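Local coordinates for protein pelota homolog (Archaeoglobus fulgidus, PDB 3OBY) that probably recognises stalled ribosomes, helps release them, and may cleave the associated mRNA through a metal-dependent endoribonuclease activity in its N-terminal domain, at residues A[14-19]-A[104-109]; A[28-33]-A[70-75]; A[76-81]-A[96-101]. All blocks are in the same frame, centred on the assembly; numbering follows the deposited sequence.

Contact 1: A[14-19]-A[104-109]; sequences EIKLIP and ELSIIK
The Glu14 chain runs straight out beyond CG (chi2 179°), while Ser106 holds OG anti to its carbonyl carbon and beside its backbone N (chi1 -70°), so that hydroxyl and carboxylate meet on the sheet face shared with Lys16 and Ile108. Ser106 OG donates to Glu14 OE2 at 2.9 Å, arriving from above the carboxylate plane; Arg62 is a second, weak partner of this OG. A serine suits this place, being short enough to sit between longer chains: Lys16 CE passes its OG at 3.3 Å. Lys16, bent at chi3, crosses Glu104 obliquely with CD 3.4 Å from Glu104 OE2, although the charged ends do not touch. The Glu14 stem lies against Ile108, CB to CG1. An alanine here, lacking the carboxylate that Ser106 OG bonds, would probably leave that hydroxyl less firmly oriented and Ile108 with only the CB to lean on.

Beneath these groups the strands run antiparallel. Ile15 and Ile107 exchange two nearly straight N-H...O bonds, Ile15 N to Ile107 O and Ile107 N to Ile15 O both 2.9 Å long; Leu17 and Leu105 form the next hydrogen-bonded pair, its bonds somewhat more bent. On the opposite face Leu17 CD1 meets Leu105 CD2 at 3.6 Å, and Leu17 and Ile15 pack on helix 113-123. Ile15, Leu17, Leu105 and Ile107 thus face inward, whereas the Glu14 face is mostly polar with Ile108 at its end, and Lys16 NZ, 4.4 Å from Glu14 OE2, would tend to keep that carboxylate ionised.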
loop_
_atom_site.group_PDB
_atom_site.type_symbol
_atom_site.label_atom_id
_atom_site.label_comp_id
_atom_site.label_asym_id
_atom_site.label_seq_id
_atom_site.Cartn_x
_atom_site.Cartn_y
_atom_site.Cartn_z
ATOM N N GLU A 14 14.197 10.759 14.790
ATOM C CA GLU A 14 13.980 9.500 14.103
ATOM C C GLU A 14 12.530 9.252 13.714
ATOM O O GLU A 14 11.605 9.559 14.467
ATOM C CB GLU A 14 14.477 8.340 14.971
ATOM C CG GLU A 14 13.643 7.059 14.861
ATOM C CD GLU A 14 14.184 5.927 15.711
ATOM O OE1 GLU A 14 15.000 6.203 16.619
ATOM O OE2 GLU A 14 13.782 4.764 15.479
ATOM N N ILE A 15 12.351 8.698 12.520
ATOM C CA ILE A 15 11.041 8.342 12.019
ATOM C C ILE A 15 11.143 6.873 11.636
ATOM O O ILE A 15 11.978 6.488 10.825
ATOM C CB ILE A 15 10.642 9.161 10.778
ATOM C CG1 ILE A 15 10.624 10.654 11.112
ATOM C CG2 ILE A 15 9.256 8.737 10.315
ATOM C CD1 ILE A 15 10.140 11.547 9.982
ATOM N N LYS A 16 10.306 6.053 12.252
ATOM C CA LYS A 16 10.288 4.628 11.990
ATOM C C LYS A 16 9.064 4.364 11.126
ATOM O O LYS A 16 7.934 4.618 11.548
ATOM C CB LYS A 16 10.193 3.859 13.308
ATOM C CG LYS A 16 10.144 2.347 13.148
ATOM C CD LYS A 16 10.094 1.641 14.495
ATOM C CE LYS A 16 11.315 1.979 15.349
ATOM N NZ LYS A 16 11.316 1.280 16.669
ATOM N N LEU A 17 9.293 3.850 9.921
ATOM C CA LEU A 17 8.207 3.598 8.976
ATOM C C LEU A 17 8.323 2.318 8.161
ATOM O O LEU A 17 9.326 1.623 8.205
ATOM C CB LEU A 17 8.093 4.800 8.034
ATOM C CG LEU A 17 9.449 5.397 7.638
ATOM C CD1 LEU A 17 10.207 4.416 6.750
ATOM C CD2 LEU A 17 9.236 6.715 6.923
ATOM N N ILE A 18 7.272 2.025 7.407
ATOM C CA ILE A 18 7.231 0.837 6.563
ATOM C C ILE A 18 6.654 1.155 5.180
ATOM O O ILE A 18 5.516 1.612 5.064
ATOM C CB ILE A 18 6.340 -0.253 7.170
ATOM C CG1 ILE A 18 6.792 -0.575 8.586
ATOM C CG2 ILE A 18 6.384 -1.496 6.302
ATOM C CD1 ILE A 18 5.905 -1.605 9.259
ATOM N N PRO A 19 7.437 0.922 4.112
ATOM C CA PRO A 19 6.927 1.202 2.764
ATOM C C PRO A 19 6.019 0.038 2.376
ATOM O O PRO A 19 6.371 -1.123 2.580
ATOM C CB PRO A 19 8.203 1.288 1.929
ATOM C CG PRO A 19 9.095 0.294 2.594
ATOM C CD PRO A 19 8.854 0.510 4.071
ATOM N N GLU A 104 10.275 -2.858 7.869
ATOM C CA GLU A 104 10.407 -1.687 8.708
ATOM C C GLU A 104 11.829 -1.146 8.710
ATOM O O GLU A 104 12.795 -1.890 8.577
ATOM C CB GLU A 104 9.998 -2.026 10.137
ATOM C CG GLU A 104 9.907 -0.819 11.049
ATOM C CD GLU A 104 9.824 -1.207 12.505
ATOM O OE1 GLU A 104 10.858 -1.638 13.054
ATOM O OE2 GLU A 104 8.729 -1.089 13.097
ATOM N N LEU A 105 11.946 0.165 8.856
ATOM C CA LEU A 105 13.234 0.819 8.921
ATOM C C LEU A 105 13.056 2.166 9.618
ATOM O O LEU A 105 11.964 2.739 9.611
ATOM C CB LEU A 105 13.822 1.040 7.528
ATOM C CG LEU A 105 13.164 2.094 6.644
ATOM C CD1 LEU A 105 14.220 2.738 5.767
ATOM C CD2 LEU A 105 12.062 1.454 5.822
ATOM N N SER A 106 14.135 2.650 10.226
ATOM C CA SER A 106 14.143 3.921 10.928
ATOM C C SER A 106 15.165 4.842 10.284
ATOM O O SER A 106 16.319 4.463 10.073
ATOM C CB SER A 106 14.508 3.719 12.402
ATOM O OG SER A 106 13.470 3.068 13.105
ATOM N N ILE A 107 14.724 6.053 9.970
ATOM C CA ILE A 107 15.583 7.059 9.370
ATOM C C ILE A 107 15.758 8.129 10.445
ATOM O O ILE A 107 14.784 8.605 11.021
ATOM C CB ILE A 107 14.923 7.678 8.112
ATOM C CG1 ILE A 107 14.757 6.611 7.040
ATOM C CG2 ILE A 107 15.756 8.822 7.569
ATOM C CD1 ILE A 107 13.930 7.074 5.859
ATOM N N ILE A 108 17.007 8.480 10.725
ATOM C CA ILE A 108 17.324 9.488 11.721
ATOM C C ILE A 108 18.154 10.553 11.034
ATOM O O ILE A 108 19.244 10.265 10.544
ATOM C CB ILE A 108 18.131 8.883 12.877
ATOM C CG1 ILE A 108 17.368 7.690 13.456
ATOM C CG2 ILE A 108 18.371 9.933 13.952
ATOM C CD1 ILE A 108 18.098 6.970 14.573
ATOM N N LYS A 109 17.626 11.775 10.998
ATOM C CA LYS A 109 18.293 12.902 10.350
ATOM C C LYS A 109 17.567 14.187 10.711
ATOM O O LYS A 109 16.646 14.203 11.536
ATOM C CB LYS A 109 18.219 12.743 8.827
ATOM C CG LYS A 109 16.768 12.714 8.318
ATOM C CD LYS A 109 16.632 12.310 6.853
ATOM C CE LYS A 109 17.287 13.322 5.923
ATOM N NZ LYS A 109 17.187 12.933 4.488
#

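Contact 2: A[28-33]-A[70-75]; sequences LRFIIE and VEFHRF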
loop_
_atom_site.group_PDB
_atom_site.type_symbol
_atom_site.label_atom_id
_atom_site.label_comp_id
_atom_site.label_asym_id
_atom_site.label_seq_id
_atom_site.Cartn_x
_atom_site.Cartn_y
_atom_site.Cartn_z
ATOM N N LEU A 28 11.341 6.738 -0.660
ATOM C CA LEU A 28 12.323 6.544 0.405
ATOM C C LEU A 28 13.749 6.640 -0.125
ATOM O O LEU A 28 14.641 7.142 0.560
ATOM C CB LEU A 28 12.119 5.181 1.068
ATOM C CG LEU A 28 10.871 4.965 1.929
ATOM C CD1 LEU A 28 10.702 3.487 2.229
ATOM C CD2 LEU A 28 10.991 5.766 3.221
ATOM N N ARG A 29 13.954 6.154 -1.350
ATOM C CA ARG A 29 15.261 6.183 -2.002
ATOM C C ARG A 29 15.801 7.607 -2.148
ATOM O O ARG A 29 17.009 7.822 -2.136
ATOM C CB ARG A 29 15.170 5.511 -3.377
ATOM C CG ARG A 29 16.477 5.459 -4.159
ATOM C CD ARG A 29 16.762 6.763 -4.865
ATOM N NE ARG A 29 18.057 6.760 -5.547
ATOM C CZ ARG A 29 19.197 7.236 -5.046
ATOM N NH1 ARG A 29 19.232 7.766 -3.835
ATOM N NH2 ARG A 29 20.307 7.203 -5.776
ATOM N N PHE A 30 14.911 8.583 -2.285
ATOM C CA PHE A 30 15.350 9.961 -2.418
ATOM C C PHE A 30 15.209 10.704 -1.098
ATOM O O PHE A 30 15.756 11.795 -0.924
ATOM C CB PHE A 30 14.579 10.644 -3.549
ATOM C CG PHE A 30 14.902 10.090 -4.906
ATOM C CD1 PHE A 30 16.147 10.330 -5.486
ATOM C CD2 PHE A 30 14.003 9.248 -5.566
ATOM C CE1 PHE A 30 16.494 9.739 -6.707
ATOM C CE2 PHE A 30 14.339 8.653 -6.786
ATOM C CZ PHE A 30 15.590 8.895 -7.355
ATOM N N ILE A 31 14.486 10.099 -0.159
ATOM C CA ILE A 31 14.316 10.687 1.169
ATOM C C ILE A 31 15.588 10.377 1.964
ATOM O O ILE A 31 16.194 11.266 2.559
ATOM C CB ILE A 31 13.088 10.090 1.909
ATOM C CG1 ILE A 31 11.786 10.572 1.267
ATOM C CG2 ILE A 31 13.126 10.479 3.366
ATOM C CD1 ILE A 31 11.675 12.076 1.166
ATOM N N ILE A 32 15.989 9.108 1.964
ATOM C CA ILE A 32 17.205 8.688 2.659
ATOM C C ILE A 32 18.399 9.286 1.920
ATOM O O ILE A 32 18.516 9.154 0.705
ATOM C CB ILE A 32 17.355 7.172 2.641
ATOM C CG1 ILE A 32 16.206 6.528 3.407
ATOM C CG2 ILE A 32 18.694 6.781 3.235
ATOM C CD1 ILE A 32 16.080 5.045 3.145
ATOM N N GLU A 33 19.292 9.935 2.655
ATOM C CA GLU A 33 20.443 10.572 2.038
ATOM C C GLU A 33 21.783 10.169 2.638
ATOM O O GLU A 33 21.860 9.677 3.769
ATOM C CB GLU A 33 20.281 12.084 2.135
ATOM C CG GLU A 33 19.047 12.619 1.420
ATOM C CD GLU A 33 18.841 14.105 1.641
ATOM O OE1 GLU A 33 18.229 14.480 2.662
ATOM O OE2 GLU A 33 19.302 14.898 0.798
ATOM N N VAL A 70 23.146 5.086 -1.536
ATOM C CA VAL A 70 21.751 4.668 -1.632
ATOM C C VAL A 70 21.487 4.387 -3.102
ATOM O O VAL A 70 21.788 5.221 -3.958
ATOM C CB VAL A 70 20.794 5.784 -1.181
ATOM C CG1 VAL A 70 19.369 5.273 -1.175
ATOM C CG2 VAL A 70 21.187 6.289 0.185
ATOM N N GLU A 71 20.924 3.225 -3.405
ATOM C CA GLU A 71 20.681 2.896 -4.797
ATOM C C GLU A 71 19.703 1.753 -4.961
ATOM O O GLU A 71 19.597 0.892 -4.089
ATOM C CB GLU A 71 22.004 2.526 -5.462
ATOM C CG GLU A 71 22.558 1.179 -5.008
ATOM C CD GLU A 71 24.044 1.038 -5.265
ATOM O OE1 GLU A 71 24.530 1.566 -6.289
ATOM O OE2 GLU A 71 24.720 0.387 -4.442
ATOM N N PHE A 72 18.994 1.754 -6.088
ATOM C CA PHE A 72 18.028 0.710 -6.405
ATOM C C PHE A 72 18.780 -0.514 -6.898
ATOM O O PHE A 72 19.835 -0.392 -7.509
ATOM C CB PHE A 72 17.099 1.143 -7.537
ATOM C CG PHE A 72 16.172 2.258 -7.189
ATOM C CD1 PHE A 72 15.125 2.060 -6.295
ATOM C CD2 PHE A 72 16.326 3.506 -7.784
ATOM C CE1 PHE A 72 14.239 3.092 -6.002
ATOM C CE2 PHE A 72 15.447 4.544 -7.497
ATOM C CZ PHE A 72 14.404 4.335 -6.605
ATOM N N HIS A 73 18.230 -1.691 -6.627
ATOM C CA HIS A 73 18.813 -2.933 -7.110
ATOM C C HIS A 73 18.529 -2.954 -8.606
ATOM O O HIS A 73 17.686 -2.194 -9.088
ATOM C CB HIS A 73 18.150 -4.135 -6.440
ATOM C CG HIS A 73 18.832 -4.571 -5.178
ATOM N ND1 HIS A 73 19.202 -3.686 -4.189
ATOM C CD2 HIS A 73 19.210 -5.798 -4.748
ATOM C CE1 HIS A 73 19.780 -4.348 -3.203
ATOM N NE2 HIS A 73 19.797 -5.631 -3.516
ATOM N N ARG A 74 19.223 -3.808 -9.347
ATOM C CA ARG A 74 19.010 -3.869 -10.786
ATOM C C ARG A 74 18.069 -4.971 -11.230
ATOM O O ARG A 74 17.436 -4.871 -12.286
ATOM C CB ARG A 74 20.334 -4.048 -11.521
ATOM C CG ARG A 74 21.125 -2.778 -11.681
ATOM C CD ARG A 74 22.013 -2.890 -12.912
ATOM N NE ARG A 74 23.160 -3.772 -12.722
ATOM C CZ ARG A 74 23.722 -4.487 -13.692
ATOM N NH1 ARG A 74 23.236 -4.433 -14.926
ATOM N NH2 ARG A 74 24.783 -5.240 -13.428
ATOM N N PHE A 75 17.949 -6.011 -10.417
ATOM C CA PHE A 75 17.119 -7.138 -10.800
ATOM C C PHE A 75 16.026 -7.483 -9.802
ATOM O O PHE A 75 15.633 -8.641 -9.662
ATOM C CB PHE A 75 18.042 -8.334 -11.049
ATOM C CG PHE A 75 19.173 -8.016 -11.987
ATOM C CD1 PHE A 75 18.931 -7.841 -13.343
ATOM C CD2 PHE A 75 20.460 -7.796 -11.503
ATOM C CE1 PHE A 75 19.952 -7.443 -14.200
ATOM C CE2 PHE A 75 21.487 -7.399 -12.354
ATOM C CZ PHE A 75 21.230 -7.220 -13.706
#
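Glu33 OE1 is gripped three times, by salt bridges from Lys109 NZ and Lys112 NZ and by a hydrogen bond from Gln115 NE2, which ties down the chain just beyond the helix that ends at Ile31. That end is closed by Ile32 N, which still bonds Leu28 O at 2.8 Å although Ile32 itself has left helical geometry.

Across to 70-75 no hydrogen bond forms, and the contact rests on the long arm of Arg29. Its CG stands anti to the backbone N (chi1 -179°), and the chain then bends at chi2. The methylene CG lies over one face of the Phe72 ring, 3.7 Å from the centroid and 23° off the normal, a CH-pi contact; the next carbon, CD, lies over the centre of the Phe30 ring. Arginine suits this position because its aliphatic stem can serve two aromatic rings while its head continues to the strand. The guanidinium, turned 81° from the Phe72 plane, has Phe72 CE2 at its edge and Val70 O over one face; the angle there is too poor for a bond. Below, the branches of Val70 divide between the end of the helix and the residue after it: CG1 lies 3.6 Å from Arg29 O, and CG2 meets Ile32 CG2 at 4.0 Å.

Trp26, from the same helix, meets both phenylalanine rings, and Asp302 of helix 301-310 touches them as well. Deeper in, Arg29 and Val70 share Leu79 of strand 79-87, and Ile32 reaches Leu105 and Ile107 of strand 105-108, so that helix 22-31 lies packed against the sheet.

Contact 3: A[76-81]-A[96-101]; sequences ANRLRV and TLNITV
Strands 79-87 and 94-99 form a beta hairpin, the latter being one of the two outermost strands of the N-terminal domain's antiparallel sheet. Leu79 and Ile99 form one hydrogen-bonded pair, with Leu79 N to Ile99 O at 2.8 Å and an almost straight N-H...O angle of 175°; Val81 and Leu97 form the next. A water bridges the two segments beyond the ladder, donating to Asn77 O at 2.7 Å and accepting from Val101 N at 2.8 Å, where an inverse gamma turn centred on Asn77 bends the chain.

At the end of the ladder Arg78, CG beside its backbone N and bent at chi3, lies alongside Thr100, whose CG2 sits at the guanidinium edge, 3.5 Å from Arg78 NE. Over one guanidinium face comes Asn98 CB, the amide plane turned 51° from it. Arg80 crosses Thr96 with CG 3.4 Å from Thr96 CG2 and takes its head to a salt bridge with Glu71 on the adjoining strand.

Leu79, Val81, Leu97 and Ile99 share one face, Leu79 CB 4.0 Å from Ile99 CB, and pack inward on Val70, Ile65 and Leu25. Arg80 and Asn98 take the other, where the Glu71 carboxylate probably offsets the Arg80 charge and Asn98 offers only neutral polar atoms beside it.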
loop_
_atom_site.group_PDB
_atom_site.type_symbol
_atom_site.label_atom_id
_atom_site.label_comp_id
_atom_site.label_asym_id
_atom_site.label_seq_id
_atom_site.Cartn_x
_atom_site.Cartn_y
_atom_site.Cartn_z
ATOM N N ALA A 76 15.528 -6.461 -9.118
ATOM C CA ALA A 76 14.469 -6.632 -8.133
ATOM C C ALA A 76 14.083 -5.296 -7.536
ATOM O O ALA A 76 14.844 -4.336 -7.584
ATOM C CB ALA A 76 14.923 -7.567 -7.034
ATOM N N ASN A 77 12.889 -5.244 -6.968
ATOM C CA ASN A 77 12.397 -4.029 -6.342
ATOM C C ASN A 77 12.936 -3.975 -4.918
ATOM O O ASN A 77 12.246 -4.335 -3.969
ATOM C CB ASN A 77 10.867 -4.039 -6.359
ATOM C CG ASN A 77 10.301 -3.890 -7.765
ATOM O OD1 ASN A 77 9.349 -4.574 -8.140
ATOM N ND2 ASN A 77 10.885 -2.980 -8.543
ATOM N N ARG A 78 14.187 -3.546 -4.785
ATOM C CA ARG A 78 14.854 -3.450 -3.490
ATOM C C ARG A 78 15.775 -2.241 -3.465
ATOM O O ARG A 78 16.476 -1.956 -4.434
ATOM C CB ARG A 78 15.693 -4.703 -3.201
ATOM C CG ARG A 78 14.976 -6.028 -3.395
ATOM C CD ARG A 78 15.900 -7.194 -3.085
ATOM N NE ARG A 78 16.121 -7.336 -1.651
ATOM C CZ ARG A 78 17.253 -7.769 -1.107
ATOM N NH1 ARG A 78 18.282 -8.100 -1.876
ATOM N NH2 ARG A 78 17.352 -7.880 0.211
ATOM N N LEU A 79 15.782 -1.544 -2.339
ATOM C CA LEU A 79 16.615 -0.362 -2.167
ATOM C C LEU A 79 17.846 -0.752 -1.366
ATOM O O LEU A 79 17.723 -1.235 -0.241
ATOM C CB LEU A 79 15.810 0.712 -1.431
ATOM C CG LEU A 79 16.408 2.098 -1.221
ATOM C CD1 LEU A 79 16.932 2.651 -2.530
ATOM C CD2 LEU A 79 15.334 3.003 -0.649
ATOM N N ARG A 80 19.031 -0.571 -1.943
ATOM C CA ARG A 80 20.261 -0.923 -1.235
ATOM C C ARG A 80 20.859 0.272 -0.512
ATOM O O ARG A 80 21.289 1.240 -1.142
ATOM C CB ARG A 80 21.307 -1.494 -2.188
ATOM C CG ARG A 80 22.592 -1.909 -1.476
ATOM C CD ARG A 80 23.688 -2.342 -2.435
ATOM N NE ARG A 80 23.266 -3.465 -3.264
ATOM C CZ ARG A 80 23.085 -3.392 -4.579
ATOM N NH1 ARG A 80 23.292 -2.244 -5.213
ATOM N NH2 ARG A 80 22.692 -4.464 -5.257
ATOM N N VAL A 81 20.870 0.204 0.817
ATOM C CA VAL A 81 21.427 1.270 1.639
ATOM C C VAL A 81 22.677 0.746 2.340
ATOM O O VAL A 81 22.617 -0.219 3.108
ATOM C CB VAL A 81 20.422 1.747 2.698
ATOM C CG1 VAL A 81 21.041 2.846 3.541
ATOM C CG2 VAL A 81 19.164 2.247 2.028
ATOM N N THR A 96 25.329 -3.374 4.849
ATOM C CA THR A 96 24.327 -2.973 3.864
ATOM C C THR A 96 22.919 -3.377 4.297
ATOM O O THR A 96 22.678 -4.520 4.691
ATOM C CB THR A 96 24.603 -3.617 2.477
ATOM O OG1 THR A 96 25.839 -3.125 1.949
ATOM C CG2 THR A 96 23.491 -3.294 1.508
ATOM N N LEU A 97 21.990 -2.434 4.224
ATOM C CA LEU A 97 20.608 -2.708 4.583
ATOM C C LEU A 97 19.818 -2.733 3.268
ATOM O O LEU A 97 19.917 -1.807 2.462
ATOM C CB LEU A 97 20.074 -1.603 5.517
ATOM C CG LEU A 97 20.831 -1.251 6.813
ATOM C CD1 LEU A 97 20.317 0.067 7.379
ATOM C CD2 LEU A 97 20.664 -2.356 7.833
ATOM N N ASN A 98 19.065 -3.802 3.033
ATOM C CA ASN A 98 18.263 -3.903 1.812
ATOM C C ASN A 98 16.787 -3.692 2.133
ATOM O O ASN A 98 16.146 -4.545 2.746
ATOM C CB ASN A 98 18.452 -5.271 1.129
ATOM C CG ASN A 98 19.784 -5.392 0.401
ATOM O OD1 ASN A 98 20.165 -4.516 -0.373
ATOM N ND2 ASN A 98 20.489 -6.490 0.638
ATOM N N ILE A 99 16.247 -2.555 1.712
ATOM C CA ILE A 99 14.845 -2.245 1.970
ATOM C C ILE A 99 13.893 -2.741 0.892
ATOM O O ILE A 99 14.098 -2.486 -0.296
ATOM C CB ILE A 99 14.624 -0.729 2.108
ATOM C CG1 ILE A 99 15.702 -0.130 3.010
ATOM C CG2 ILE A 99 13.236 -0.460 2.665
ATOM C CD1 ILE A 99 15.873 -0.865 4.327
ATOM N N THR A 100 12.856 -3.458 1.309
ATOM C CA THR A 100 11.834 -3.943 0.379
ATOM C C THR A 100 10.463 -3.559 0.956
ATOM O O THR A 100 10.367 -3.181 2.119
ATOM C CB THR A 100 11.892 -5.479 0.191
ATOM O OG1 THR A 100 11.670 -6.128 1.443
ATOM C CG2 THR A 100 13.227 -5.899 -0.354
ATOM N N VAL A 101 9.409 -3.642 0.153
ATOM C CA VAL A 101 8.072 -3.304 0.644
ATOM C C VAL A 101 7.743 -4.175 1.842
ATOM O O VAL A 101 8.148 -5.334 1.900
ATOM C CB VAL A 101 6.963 -3.541 -0.422
ATOM C CG1 VAL A 101 7.144 -2.606 -1.588
ATOM C CG2 VAL A 101 6.997 -4.973 -0.897
HETATM O O HOH W 1 10.046 -4.334 -2.450
#

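How the contacts relate
All three contacts belong to the N-terminal domain, which has the RNA-binding Sm fold, and all reach its antiparallel sheet. Contact 1 pairs strands distant in sequence, and the chain between them supplies first contact 2, then contact 3. The centres of contacts 2 and 3 lie about 7 Å apart, each about 14 Å from that of contact 1. Strands 63-72 and 79-87 are sheet neighbours, and a probable hydrogen bond from His73 N to Arg78 O links contacts 2 and 3, while Pro19 packs on Leu28 between contacts 1 and 2. Between contacts 1 and 3, Leu105 packs on Ile99. The inward faces of both ladders and helix 22-31 thus pack on one another within a single domain, the one that probably harbours the endoribonuclease activity.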